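Local coordinates for protein RhCC (Rhodococcus jostii, PDB 4U5R) that probably acts as a cofactor-independent oxygenase, a magnesium-binding enzyme of the tautomerase superfamily, at residues E18-A23 with V41-M46. The protein carries 1 engineered substitution. Numbering follows the deposited sequence.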
ATOM      1  N   GLU B  18       6.841 -16.175  13.839  1.00 16.00           N
ATOM      2  CA  GLU B  18       8.280 -16.081  14.042  1.00 15.52           C
ATOM      3  C   GLU B  18       9.048 -16.859  12.970  1.00 16.43           C
ATOM      4  O   GLU B  18       9.954 -16.322  12.322  1.00 14.11           O
ATOM      5  CB  GLU B  18       8.641 -16.593  15.435  1.00 18.84           C
ATOM      6  CG  GLU B  18      10.080 -16.350  15.826  1.00 20.42           C
ATOM      7  CD  GLU B  18      10.300 -16.615  17.295  1.00 25.06           C
ATOM      8  OE1 GLU B  18       9.975 -17.733  17.749  1.00 30.20           O
ATOM      9  OE2 GLU B  18      10.777 -15.700  17.998  1.00 30.13           O
ATOM     10  N   GLN B  19       8.663 -18.115  12.761  1.00 15.42           N
ATOM     11  CA  GLN B  19       9.310 -18.961  11.765  1.00 15.54           C
ATOM     12  C   GLN B  19       9.186 -18.413  10.346  1.00 12.95           C
ATOM     13  O   GLN B  19      10.175 -18.383   9.615  1.00 15.64           O
ATOM     14  CB  GLN B  19       8.741 -20.383  11.832  1.00 15.22           C
ATOM     15  CG  GLN B  19       9.085 -21.096  13.142  1.00 21.60           C
ATOM     16  CD  GLN B  19       8.424 -22.459  13.275  1.00 29.59           C
ATOM     17  OE1 GLN B  19       8.069 -23.093  12.283  1.00 30.78           O
ATOM     18  NE2 GLN B  19       8.259 -22.916  14.513  1.00 35.90           N
ATOM     19  N   LEU B  20       7.987 -17.977   9.956  1.00 13.46           N
ATOM     20  CA  LEU B  20       7.790 -17.442   8.609  1.00 13.79           C
ATOM     21  C   LEU B  20       8.495 -16.089   8.404  1.00 13.41           C
ATOM     22  O   LEU B  20       9.120 -15.877   7.359  1.00 12.60           O
ATOM     23  CB  LEU B  20       6.294 -17.322   8.305  1.00 13.83           C
ATOM     24  CG  LEU B  20       5.918 -16.697   6.959  1.00 11.05           C
ATOM     25  CD1 LEU B  20       6.665 -17.322   5.782  1.00 13.95           C
ATOM     26  CD2 LEU B  20       4.411 -16.803   6.769  1.00 14.32           C
ATOM     27  N   SER B  21       8.435 -15.198   9.393  1.00 15.68           N
ATOM     28  CA  SER B  21       9.143 -13.918   9.279  1.00 15.54           C
ATOM     29  C   SER B  21      10.657 -14.126   9.269  1.00 14.81           C
ATOM     30  O   SER B  21      11.385 -13.379   8.606  1.00 14.33           O
ATOM     31  CB  SER B  21       8.737 -12.949  10.399  1.00 14.63           C
ATOM     32  OG  SER B  21       9.064 -13.440  11.689  1.00 15.27           O
ATOM     33  N   GLU B  22      11.131 -15.147   9.979  1.00 14.06           N
ATOM     34  CA  GLU B  22      12.540 -15.512   9.928  1.00 14.63           C
ATOM     35  C   GLU B  22      12.935 -15.977   8.514  1.00 13.84           C
ATOM     36  O   GLU B  22      13.990 -15.593   7.986  1.00 15.48           O
ATOM     37  CB  GLU B  22      12.838 -16.601  10.968  1.00 18.68           C
ATOM     38  CG  GLU B  22      14.207 -17.210  10.841  1.00 18.99           C
ATOM     39  CD  GLU B  22      15.313 -16.208  11.087  1.00 25.59           C
ATOM     40  OE1 GLU B  22      15.060 -15.200  11.783  1.00 23.16           O
ATOM     41  OE2 GLU B  22      16.437 -16.433  10.584  1.00 27.77           O
ATOM     42  N   ALA B  23      12.082 -16.783   7.891  1.00 12.61           N
ATOM     43  CA  ALA B  23      12.369 -17.264   6.544  1.00 11.09           C
ATOM     44  C   ALA B  23      12.401 -16.128   5.532  1.00 15.94           C
ATOM     45  O   ALA B  23      13.265 -16.083   4.650  1.00 15.71           O
ATOM     46  CB  ALA B  23      11.345 -18.315   6.129  1.00 12.46           C
ATOM     47  N   VAL B  41       7.568  -7.548   8.761  1.00 10.62           N
ATOM     48  CA  VAL B  41       6.439  -8.360   8.319  1.00 10.55           C
ATOM     49  C   VAL B  41       5.234  -8.095   9.223  1.00 10.52           C
ATOM     50  O   VAL B  41       5.265  -8.323  10.449  1.00 10.36           O
ATOM     51  CB  VAL B  41       6.762  -9.872   8.320  1.00  9.01           C
ATOM     52  CG1 VAL B  41       5.557 -10.649   7.803  1.00 10.05           C
ATOM     53  CG2 VAL B  41       7.967 -10.186   7.456  1.00 11.11           C
ATOM     54  N   LEU B  42       4.161  -7.603   8.623  1.00 10.73           N
ATOM     55  CA  LEU B  42       2.957  -7.298   9.382  1.00  9.15           C
ATOM     56  C   LEU B  42       1.897  -8.361   9.095  1.00 10.70           C
ATOM     57  O   LEU B  42       1.469  -8.514   7.949  1.00 11.49           O
ATOM     58  CB  LEU B  42       2.425  -5.895   9.033  1.00 11.32           C
ATOM     59  CG  LEU B  42       3.424  -4.727   9.070  1.00  9.92           C
ATOM     60  CD1 LEU B  42       2.726  -3.410   8.753  1.00 13.97           C
ATOM     61  CD2 LEU B  42       4.116  -4.653  10.427  1.00 13.15           C
ATOM     62  N   PHE B  43       1.509  -9.106  10.129  1.00 10.38           N
ATOM     63  CA  PHE B  43       0.444 -10.097  10.001  1.00 11.32           C
ATOM     64  C   PHE B  43      -0.913  -9.494  10.316  1.00 11.77           C
ATOM     65  O   PHE B  43      -1.120  -8.896  11.372  1.00 11.71           O
ATOM     66  CB  PHE B  43       0.704 -11.296  10.917  1.00 10.91           C
ATOM     67  CG  PHE B  43       1.870 -12.116  10.494  1.00  9.09           C
ATOM     68  CD1 PHE B  43       1.720 -13.090   9.522  1.00  9.93           C
ATOM     69  CD2 PHE B  43       3.120 -11.901  11.039  1.00 11.18           C
ATOM     70  CE1 PHE B  43       2.796 -13.830   9.093  1.00 11.06           C
ATOM     71  CE2 PHE B  43       4.205 -12.652  10.629  1.00 10.44           C
ATOM     72  CZ  PHE B  43       4.036 -13.628   9.658  1.00 12.71           C
ATOM     73  N   LYS B  44      -1.848  -9.654   9.390  1.00 12.68           N
ATOM     74  CA  LYS B  44      -3.150  -9.034   9.542  1.00 11.62           C
ATOM     75  C   LYS B  44      -4.222 -10.117   9.458  1.00 15.23           C
ATOM     76  O   LYS B  44      -4.506 -10.650   8.381  1.00 15.40           O
ATOM     77  CB  LYS B  44      -3.327  -7.938   8.477  1.00 16.19           C
ATOM     78  CG  LYS B  44      -2.317  -6.781   8.647  1.00 17.53           C
ATOM     79  CD  LYS B  44      -2.272  -5.845   7.446  1.00 20.20           C
ATOM     80  CE  LYS B  44      -1.399  -4.634   7.705  1.00 21.22           C
ATOM     81  NZ  LYS B  44      -1.660  -3.592   6.675  1.00 20.97           N
ATOM     82  N   ASP B  45      -4.783 -10.465  10.616  1.00 14.02           N
ATOM     83  CA  ASP B  45      -5.863 -11.430  10.692  1.00 13.72           C
ATOM     84  C   ASP B  45      -7.147 -10.831  10.129  1.00 16.57           C
ATOM     85  O   ASP B  45      -7.580  -9.752  10.548  1.00 16.74           O
ATOM     86  CB  ASP B  45      -6.068 -11.887  12.143  1.00 19.18           C
ATOM     87  CG  ASP B  45      -5.296 -13.155  12.472  1.00 20.92           C
ATOM     88  OD1 ASP B  45      -4.579 -13.673  11.593  1.00 24.43           O
ATOM     89  OD2 ASP B  45      -5.403 -13.633  13.618  1.00 29.21           O
ATOM     90  N   MET B  46      -7.736 -11.521   9.156  1.00 14.18           N
ATOM     91  CA  MET B  46      -8.988 -11.078   8.560  1.00 13.05           C
ATOM     92  C   MET B  46     -10.135 -11.954   9.017  1.00 13.34           C
ATOM     93  O   MET B  46     -10.114 -13.170   8.798  1.00 15.10           O
ATOM     94  CB  MET B  46      -8.909 -11.106   7.034  1.00 14.38           C
ATOM     95  CG  MET B  46      -7.796 -10.251   6.466  1.00 16.03           C
ATOM     96  SD  MET B  46      -8.030  -8.485   6.779  1.00 20.61           S
ATOM     97  CE  MET B  46      -9.470  -8.086   5.785  1.00 19.13           C
TER
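Phe43 and Leu20 meet where helix 14-32 lies against the sheet, and the benzyl group is the one to follow outward from strand 40-46. Its CB points toward the helix, and CG is set anti to the carbonyl carbon (chi1 -69°), which carries the ring off the strand toward residues 18-23. CG and the inner ring carbons CD1 and CD2 make no contact with residues 18-23; Ile5 of strand 2-8 and Phe12 of a loop also touch Phe43. Contact begins at the outer half. CE1 comes to 4.1 Å from Leu20 CD2, and CZ, at the tip, is 4.3 Å from that same methyl. The methyl sits near the ring plane, so Leu20 meets an edge of the phenyl and not its face. Round the rim, CE2 stands 4.5 Å from Ser21 CB, at the limit of contact. Tyr52 of the second subunit meets this ring with its plane turned about 90° to it.

Two residues earlier on the strand, Val41 makes the other touch: its CG2 is 4.1 Å from Ser21 CB. The serine hydroxyl is turned back along its own helix, with OG between the backbone N and the carbonyl carbon (chi1 62°), where it bonds the Lys17 carbonyl oxygen, so CB is what faces the valine.

Val41 and Phe43, alternate residues of the strand, thus present one face to one helical turn, as expected when the helix of a beta-alpha-beta unit packs on its second strand. The edge of that strand is extended by an antiparallel ladder from the second subunit. With two separate carbon-to-carbon touches and 155 Å² buried, the two segments are held by apolar, weakly directional forces, and the buried serine satisfies its polarity within its own helix.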